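Local coordinates for protein carbohydrate kinase, FGGY (Novosphingobium aromaticivorans, PDB 3H6E) that probably phosphorylates a carbohydrate substrate, as do sugar kinases of the FGGY family, at residues L40-D43 and G44-R47; G209-L212 and P213-E217; R265-A268 and T269-T273. One frame throughout, in Å; residues are numbered along the deposited sequence.

Overall arrangement
The three contacts are local ones, made where the chain turns or leaves a strand, and they follow one another along the sequence without touching. Contact 1 (40-47) is a surface hairpin soon after strand 29-36, an outermost strand of the six-stranded sheet. Contact 2 (209-217) starts from strand 207-210, the other outermost strand of that sheet; the two centres are about 31 Å apart. Contact 3 (265-273) belongs to the C-terminal FGGY family sequence and leaves strand 261-266 of the seven-stranded sheet, its centre about 40 Å from the centre of each of the others. The two sheets are consistent with the two domains of the actin-like ATPase fold of FGGY kinases.

Contact 1: residues L40-D43 and G44-R47; sequences LEID and GIRR
Leu40 and Arg47 pair across a short antiparallel beta hairpin, whose two very short strands, 40-41 and 46-47, are joined by a turn through Ile42 to Ile45. The backbone bonds form a hydrogen-bonded pair: Leu40 N donates to Arg47 O at 3.0 Å, and a weak return bond, bent to 127° at the hydrogen, runs from Arg47 N to Leu40 O. Gly44 takes the turn with a positive phi, a backbone region that glycine enters readily.

Among the apolar contacts, Leu40 and Arg47 share one face of the hairpin, where Leu40 CD2 rests against Arg47 CB at 3.8 Å. Within the turn, Ile42 CG2 meets Ile45 CB at 3.9 Å. Arg47 has CG beside its backbone N (chi1 -43°) and bends again at chi2, which carries its chain back along the hairpin, with Ile42 CB over one face of the guanidinium and Ile45 CB at its edge.

Two donors of this hairpin find partners in a neighbouring loop: Arg47 NE binds Pro92 O and the backbone N of Arg46 binds Gln98 OE1. The carboxylate of Glu41 lies nearly coplanar with the Arg46 guanidinium, the planes 15° apart, yet they form no salt bridge, since Glu41 OE1 remains 5.8 Å from Arg46 NE. It is the aliphatic part of Arg46 that this oxygen meets, OE1 of Glu41 lying 3.6 Å from Arg46 CG.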
ATOM      1  N   LEU A  40     -12.840   4.754 -17.210  1.00 51.56           N
ATOM      2  CA  LEU A  40     -13.899   5.521 -17.851  1.00 49.46           C
ATOM      3  C   LEU A  40     -13.290   6.602 -18.735  1.00 52.22           C
ATOM      4  O   LEU A  40     -12.541   7.457 -18.256  1.00 50.14           O
ATOM      5  CB  LEU A  40     -14.790   6.172 -16.792  1.00 49.70           C
ATOM      6  CG  LEU A  40     -15.966   7.010 -17.296  1.00 50.87           C
ATOM      7  CD1 LEU A  40     -17.271   6.250 -17.117  1.00 52.77           C
ATOM      8  CD2 LEU A  40     -16.022   8.335 -16.559  1.00 48.68           C
ATOM      9  N   GLU A  41     -13.608   6.567 -20.023  1.00 54.19           N
ATOM     10  CA  GLU A  41     -13.113   7.578 -20.950  1.00 52.92           C
ATOM     11  C   GLU A  41     -14.004   8.820 -20.910  1.00 54.84           C
ATOM     12  O   GLU A  41     -15.221   8.716 -20.749  1.00 54.86           O
ATOM     13  CB  GLU A  41     -13.029   7.010 -22.366  1.00 53.48           C
ATOM     14  CG  GLU A  41     -11.911   7.610 -23.196  1.00 55.98           C
ATOM     15  CD  GLU A  41     -10.548   7.447 -22.544  1.00 55.52           C
ATOM     16  OE1 GLU A  41     -10.447   6.735 -21.521  1.00 51.55           O
ATOM     17  OE2 GLU A  41      -9.572   8.033 -23.059  1.00 56.84           O
ATOM     18  N   ILE A  42     -13.402   9.996 -21.054  1.00 55.40           N
ATOM     19  CA  ILE A  42     -14.148  11.233 -20.861  1.00 56.65           C
ATOM     20  C   ILE A  42     -13.685  12.349 -21.804  1.00 58.65           C
ATOM     21  O   ILE A  42     -14.459  13.244 -22.144  1.00 59.23           O
ATOM     22  CB  ILE A  42     -14.058  11.699 -19.387  1.00 55.92           C
ATOM     23  CG1 ILE A  42     -15.455  11.874 -18.775  1.00 53.91           C
ATOM     24  CG2 ILE A  42     -13.214  12.960 -19.271  1.00 54.75           C
ATOM     25  CD1 ILE A  42     -16.062  13.240 -18.998  1.00 52.66           C
ATOM     26  N   ASP A  43     -12.425  12.286 -22.226  1.00 58.70           N
ATOM     27  CA  ASP A  43     -11.866  13.238 -23.185  1.00 59.79           C
ATOM     28  C   ASP A  43     -10.609  12.653 -23.809  1.00 59.32           C
ATOM     29  O   ASP A  43      -9.864  13.342 -24.507  1.00 59.03           O
ATOM     30  CB  ASP A  43     -11.501  14.560 -22.502  1.00 58.97           C
ATOM     31  CG  ASP A  43     -12.700  15.465 -22.293  1.00 64.41           C
ATOM     32  OD1 ASP A  43     -12.993  16.283 -23.194  1.00 66.51           O
ATOM     33  OD2 ASP A  43     -13.347  15.359 -21.229  1.00 62.44           O
ATOM     34  N   GLY A  44     -10.385  11.368 -23.560  1.00 58.44           N
ATOM     35  CA  GLY A  44      -9.077  10.777 -23.758  1.00 55.99           C
ATOM     36  C   GLY A  44      -8.469  10.742 -22.372  1.00 53.82           C
ATOM     37  O   GLY A  44      -7.353  10.266 -22.164  1.00 52.84           O
ATOM     38  N   ILE A  45      -9.242  11.259 -21.420  1.00 54.19           N
ATOM     39  CA  ILE A  45      -8.860  11.309 -20.016  1.00 49.98           C
ATOM     40  C   ILE A  45      -9.440  10.121 -19.251  1.00 48.61           C
ATOM     41  O   ILE A  45     -10.658   9.995 -19.116  1.00 48.43           O
ATOM     42  CB  ILE A  45      -9.362  12.607 -19.360  1.00 48.13           C
ATOM     43  CG1 ILE A  45      -8.746  13.824 -20.050  1.00 49.44           C
ATOM     44  CG2 ILE A  45      -9.048  12.617 -17.876  1.00 45.29           C
ATOM     45  CD1 ILE A  45      -8.964  15.123 -19.297  1.00 46.51           C
ATOM     46  N   ARG A  46      -8.565   9.252 -18.755  1.00 45.61           N
ATOM     47  CA  ARG A  46      -8.997   8.077 -18.002  1.00 43.55           C
ATOM     48  C   ARG A  46      -9.487   8.455 -16.606  1.00 42.59           C
ATOM     49  O   ARG A  46      -8.858   9.250 -15.908  1.00 38.76           O
ATOM     50  CB  ARG A  46      -7.874   7.040 -17.928  1.00 42.72           C
ATOM     51  CG  ARG A  46      -7.853   6.085 -19.113  1.00 46.82           C
ATOM     52  CD  ARG A  46      -6.446   5.890 -19.661  1.00 45.54           C
ATOM     53  NE  ARG A  46      -5.587   5.124 -18.764  1.00 44.05           N
ATOM     54  CZ  ARG A  46      -4.262   5.067 -18.875  1.00 42.85           C
ATOM     55  NH1 ARG A  46      -3.645   5.738 -19.839  1.00 41.55           N
ATOM     56  NH2 ARG A  46      -3.552   4.344 -18.020  1.00 39.98           N
ATOM     57  N   ARG A  47     -10.617   7.878 -16.210  1.00 43.19           N
ATOM     58  CA  ARG A  47     -11.263   8.234 -14.954  1.00 42.19           C
ATOM     59  C   ARG A  47     -11.619   7.004 -14.134  1.00 41.45           C
ATOM     60  O   ARG A  47     -11.858   5.928 -14.683  1.00 42.35           O
ATOM     61  CB  ARG A  47     -12.539   9.035 -15.228  1.00 42.22           C
ATOM     62  CG  ARG A  47     -12.390  10.099 -16.304  1.00 43.45           C
ATOM     63  CD  ARG A  47     -11.625  11.298 -15.790  1.00 40.99           C
ATOM     64  NE  ARG A  47     -12.514  12.311 -15.230  1.00 42.93           N
ATOM     65  CZ  ARG A  47     -12.664  13.532 -15.734  1.00 44.83           C
ATOM     66  NH1 ARG A  47     -11.973  13.898 -16.803  1.00 46.33           N
ATOM     67  NH2 ARG A  47     -13.492  14.394 -15.164  1.00 40.74           N
TER

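Contact 2: residues G209-L212 and P213-E217; sequences GALL and PAIAE
With CG opposite the backbone N (chi1 -155°), Leu211 carries its branched end to Ile215, whose own CG2 likewise lies opposite its N and faces back. The two side chains cross at about a right angle, and Leu211 CG approaches Ile215 CG2 to 3.6 Å. One branch goes further: Leu211 CD2 lies 3.7 Å from Ala216 CA. Leu160 packs on both Leu211 and Ile215, and Val227 of strand 226-232 adds to the surroundings of Leu211, a buried residue.

Leu212 packs differently, its CB set 3.7 Å from Pro213 CD and 4.0 Å from Ile215 CB, along the start of the helix. Its carbonyl oxygen accepts two backbone bonds. That from Ala216 N to Leu212 O is short at 2.6 Å and nearly straight (170°), the donor lying close to the carbonyl axis; that from Ile215 N is weak and bent to 129°.

Leu212 holds the N-cap position; Pro213 follows at the first helical position, where no backbone N-H is needed for the helix bonds. At this junction of strand 207-210 with helix 213-219, Leu211 CD2 and Ala216 CB meet at 4.0 Å in the positions of a hydrophobic staple, Ile215 CG2 adding to the contact.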
ATOM      1  N   GLY A 209     -21.480   9.017   9.919  1.00 36.12           N
ATOM      2  CA  GLY A 209     -22.887   9.237  10.190  1.00 37.13           C
ATOM      3  C   GLY A 209     -23.743   8.034   9.858  1.00 37.70           C
ATOM      4  O   GLY A 209     -23.234   6.985   9.464  1.00 37.62           O
ATOM      5  N   ALA A 210     -25.053   8.188  10.022  1.00 39.62           N
ATOM      6  CA  ALA A 210     -25.993   7.125   9.702  1.00 39.09           C
ATOM      7  C   ALA A 210     -26.207   7.039   8.196  1.00 38.83           C
ATOM      8  O   ALA A 210     -25.997   8.007   7.472  1.00 36.75           O
ATOM      9  CB  ALA A 210     -27.311   7.352  10.413  1.00 37.16           C
ATOM     10  N   LEU A 211     -26.621   5.865   7.734  1.00 41.78           N
ATOM     11  CA  LEU A 211     -26.891   5.648   6.320  1.00 41.99           C
ATOM     12  C   LEU A 211     -27.988   6.600   5.848  1.00 42.47           C
ATOM     13  O   LEU A 211     -28.996   6.780   6.533  1.00 43.50           O
ATOM     14  CB  LEU A 211     -27.322   4.198   6.099  1.00 43.49           C
ATOM     15  CG  LEU A 211     -27.092   3.575   4.724  1.00 45.28           C
ATOM     16  CD1 LEU A 211     -25.608   3.572   4.387  1.00 41.66           C
ATOM     17  CD2 LEU A 211     -27.661   2.162   4.678  1.00 43.37           C
ATOM     18  N   LEU A 212     -27.784   7.220   4.689  1.00 41.32           N
ATOM     19  CA  LEU A 212     -28.802   8.088   4.100  1.00 41.41           C
ATOM     20  C   LEU A 212     -30.124   7.351   3.952  1.00 42.38           C
ATOM     21  O   LEU A 212     -30.152   6.216   3.482  1.00 44.40           O
ATOM     22  CB  LEU A 212     -28.348   8.616   2.734  1.00 41.95           C
ATOM     23  CG  LEU A 212     -28.067  10.116   2.634  1.00 38.68           C
ATOM     24  CD1 LEU A 212     -27.519  10.645   3.944  1.00 39.80           C
ATOM     25  CD2 LEU A 212     -27.122  10.418   1.482  1.00 37.69           C
ATOM     26  N   PRO A 213     -31.229   7.996   4.356  1.00 44.04           N
ATOM     27  CA  PRO A 213     -32.558   7.382   4.264  1.00 43.95           C
ATOM     28  C   PRO A 213     -32.836   6.860   2.859  1.00 43.92           C
ATOM     29  O   PRO A 213     -33.189   5.690   2.695  1.00 46.75           O
ATOM     30  CB  PRO A 213     -33.500   8.541   4.600  1.00 41.99           C
ATOM     31  CG  PRO A 213     -32.687   9.440   5.465  1.00 39.82           C
ATOM     32  CD  PRO A 213     -31.279   9.347   4.944  1.00 41.40           C
ATOM     33  N   ALA A 214     -32.666   7.716   1.856  1.00 43.51           N
ATOM     34  CA  ALA A 214     -32.893   7.321   0.470  1.00 43.80           C
ATOM     35  C   ALA A 214     -32.038   6.125   0.082  1.00 45.14           C
ATOM     36  O   ALA A 214     -32.374   5.390  -0.845  1.00 48.47           O
ATOM     37  CB  ALA A 214     -32.626   8.485  -0.468  1.00 49.32           C
ATOM     38  N   ILE A 215     -30.931   5.932   0.794  1.00 44.93           N
ATOM     39  CA  ILE A 215     -30.047   4.797   0.539  1.00 47.30           C
ATOM     40  C   ILE A 215     -30.425   3.574   1.367  1.00 47.41           C
ATOM     41  O   ILE A 215     -30.487   2.460   0.847  1.00 47.84           O
ATOM     42  CB  ILE A 215     -28.566   5.156   0.770  1.00 45.27           C
ATOM     43  CG1 ILE A 215     -27.969   5.749  -0.505  1.00 45.39           C
ATOM     44  CG2 ILE A 215     -27.772   3.930   1.188  1.00 42.31           C
ATOM     45  CD1 ILE A 215     -26.464   5.764  -0.518  1.00 44.46           C
ATOM     46  N   ALA A 216     -30.679   3.784   2.655  1.00 48.25           N
ATOM     47  CA  ALA A 216     -31.127   2.706   3.529  1.00 49.45           C
ATOM     48  C   ALA A 216     -32.309   1.999   2.883  1.00 50.18           C
ATOM     49  O   ALA A 216     -32.547   0.813   3.113  1.00 49.86           O
ATOM     50  CB  ALA A 216     -31.517   3.255   4.895  1.00 45.86           C
ATOM     51  N   GLU A 217     -33.036   2.744   2.057  1.00 51.63           N
ATOM     52  CA  GLU A 217     -34.233   2.245   1.401  1.00 53.55           C
ATOM     53  C   GLU A 217     -33.926   1.163   0.373  1.00 53.56           C
ATOM     54  O   GLU A 217     -34.192  -0.017   0.594  1.00 53.12           O
ATOM     55  CB  GLU A 217     -34.977   3.398   0.723  1.00 55.44           C
ATOM     56  CG  GLU A 217     -36.454   3.128   0.525  1.00 58.42           C
ATOM     57  CD  GLU A 217     -37.147   2.778   1.827  1.00 61.90           C
ATOM     58  OE1 GLU A 217     -36.658   3.215   2.893  1.00 60.13           O
ATOM     59  OE2 GLU A 217     -38.173   2.066   1.787  1.00 62.40           O
TER

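Contact 3: residues R265-A268 and T269-T273; sequences RLPA and TPVDT
From the end of strand 261-266 the backbone turns through Ala268 (phi -94°, psi -15°) and continues in extended form from Thr269 to Val271, bringing Val271 opposite Arg265 and Pro267 without any hydrogen bond between the two segments. Arg265 reaches across with its chain extended from CG to NE and CG anti to the backbone N (chi1 168°). Its guanidinium meets Val271 with one face: Val271 CG1 stands over it, 3.8 Å from Arg265 NH1 and about as far from NH2, in van der Waals contact.

The same methyl also touches the proline ring, Pro267 CB lying 3.8 Å from Val271 CG1, so that one methyl touches both the ring and the guanidinium. The side chains of Pro267 and Val271 cross at about a right angle. The site is a strand exit from the seven-stranded mixed sheet, within the connection leading to strand 282-286; Pro294 of the adjoining strand 292-298 packs against both Pro267 and Val271.

The charge of Arg265 is answered outside the turn, by a salt bridge from NE to Glu251 and a hydrogen bond from NH1 to the carbonyl of Ile385, which probably fix the plane that Val271 covers. Thr269 comes near obliquely, its OG1 being 4.1 Å from Arg265 NH2. The backbone O of Thr269 lies against the proline ring, 3.2 Å from Pro267 CB.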
ATOM      1  N   ARG A 265       7.317   0.636   8.064  1.00 19.50           N
ATOM      2  CA  ARG A 265       7.654   0.483   9.471  1.00 19.54           C
ATOM      3  C   ARG A 265       6.669   1.194  10.394  1.00 20.57           C
ATOM      4  O   ARG A 265       6.210   2.297  10.103  1.00 20.97           O
ATOM      5  CB  ARG A 265       9.072   0.989   9.739  1.00 20.81           C
ATOM      6  CG  ARG A 265       9.399   1.132  11.211  1.00 20.68           C
ATOM      7  CD  ARG A 265      10.769   1.735  11.424  1.00 20.76           C
ATOM      8  NE  ARG A 265      11.023   1.960  12.842  1.00 23.85           N
ATOM      9  CZ  ARG A 265      12.046   2.654  13.328  1.00 20.42           C
ATOM     10  NH1 ARG A 265      12.929   3.203  12.511  1.00 21.06           N
ATOM     11  NH2 ARG A 265      12.179   2.798  14.636  1.00 19.92           N
ATOM     12  N   LEU A 266       6.355   0.550  11.511  1.00 21.78           N
ATOM     13  CA  LEU A 266       5.515   1.145  12.542  1.00 23.84           C
ATOM     14  C   LEU A 266       6.381   1.440  13.756  1.00 24.05           C
ATOM     15  O   LEU A 266       6.477   0.620  14.670  1.00 25.00           O
ATOM     16  CB  LEU A 266       4.387   0.188  12.925  1.00 22.86           C
ATOM     17  CG  LEU A 266       3.584  -0.371  11.748  1.00 24.94           C
ATOM     18  CD1 LEU A 266       2.750  -1.583  12.154  1.00 22.26           C
ATOM     19  CD2 LEU A 266       2.717   0.716  11.133  1.00 24.93           C
ATOM     20  N   PRO A 267       7.025   2.614  13.766  1.00 23.62           N
ATOM     21  CA  PRO A 267       7.996   2.943  14.816  1.00 24.92           C
ATOM     22  C   PRO A 267       7.365   2.992  16.209  1.00 24.85           C
ATOM     23  O   PRO A 267       6.231   3.441  16.366  1.00 25.14           O
ATOM     24  CB  PRO A 267       8.500   4.334  14.407  1.00 25.92           C
ATOM     25  CG  PRO A 267       8.133   4.478  12.954  1.00 23.21           C
ATOM     26  CD  PRO A 267       6.859   3.715  12.803  1.00 22.58           C
ATOM     27  N   ALA A 268       8.100   2.516  17.206  1.00 25.74           N
ATOM     28  CA  ALA A 268       7.657   2.592  18.591  1.00 27.78           C
ATOM     29  C   ALA A 268       8.233   3.852  19.222  1.00 30.91           C
ATOM     30  O   ALA A 268       7.800   4.287  20.292  1.00 29.70           O
ATOM     31  CB  ALA A 268       8.096   1.356  19.361  1.00 24.49           C
ATOM     32  N   THR A 269       9.223   4.424  18.545  1.00 30.95           N
ATOM     33  CA  THR A 269       9.815   5.689  18.958  1.00 35.02           C
ATOM     34  C   THR A 269       9.629   6.738  17.863  1.00 35.24           C
ATOM     35  O   THR A 269       9.345   6.401  16.714  1.00 32.44           O
ATOM     36  CB  THR A 269      11.320   5.532  19.244  1.00 35.32           C
ATOM     37  OG1 THR A 269      11.977   4.998  18.086  1.00 35.54           O
ATOM     38  CG2 THR A 269      11.540   4.598  20.423  1.00 35.31           C
ATOM     39  N   PRO A 270       9.771   8.021  18.220  1.00 37.99           N
ATOM     40  CA  PRO A 270       9.732   9.071  17.198  1.00 35.82           C
ATOM     41  C   PRO A 270      10.945   8.950  16.285  1.00 35.17           C
ATOM     42  O   PRO A 270      12.054   8.754  16.778  1.00 39.13           O
ATOM     43  CB  PRO A 270       9.819  10.362  18.016  1.00 36.05           C
ATOM     44  CG  PRO A 270       9.409   9.976  19.407  1.00 39.99           C
ATOM     45  CD  PRO A 270       9.882   8.570  19.582  1.00 38.11           C
ATOM     46  N   VAL A 271      10.743   9.054  14.976  1.00 31.98           N
ATOM     47  CA  VAL A 271      11.856   8.963  14.041  1.00 30.88           C
ATOM     48  C   VAL A 271      12.015  10.259  13.241  1.00 32.23           C
ATOM     49  O   VAL A 271      11.078  11.049  13.113  1.00 30.33           O
ATOM     50  CB  VAL A 271      11.711   7.754  13.090  1.00 29.35           C
ATOM     51  CG1 VAL A 271      11.637   6.465  13.886  1.00 28.63           C
ATOM     52  CG2 VAL A 271      10.477   7.902  12.230  1.00 29.64           C
ATOM     53  N   ASP A 272      13.216  10.475  12.718  1.00 30.96           N
ATOM     54  CA  ASP A 272      13.530  11.690  11.980  1.00 31.88           C
ATOM     55  C   ASP A 272      13.385  11.446  10.486  1.00 30.68           C
ATOM     56  O   ASP A 272      14.372  11.206   9.791  1.00 30.51           O
ATOM     57  CB  ASP A 272      14.955  12.145  12.305  1.00 33.92           C
ATOM     58  CG  ASP A 272      15.251  13.543  11.803  1.00 37.28           C
ATOM     59  OD1 ASP A 272      14.406  14.100  11.070  1.00 34.64           O
ATOM     60  OD2 ASP A 272      16.327  14.086  12.144  1.00 39.01           O
ATOM     61  N   THR A 273      12.153  11.511   9.995  1.00 31.02           N
ATOM     62  CA  THR A 273      11.870  11.207   8.593  1.00 30.12           C
ATOM     63  C   THR A 273      12.403  12.257   7.616  1.00 27.72           C
ATOM     64  O   THR A 273      12.693  11.942   6.460  1.00 26.87           O
ATOM     65  CB  THR A 273      10.362  10.999   8.355  1.00 28.28           C
ATOM     66  OG1 THR A 273       9.629  12.049   8.997  1.00 27.74           O
ATOM     67  CG2 THR A 273       9.920   9.666   8.927  1.00 28.48           C
TER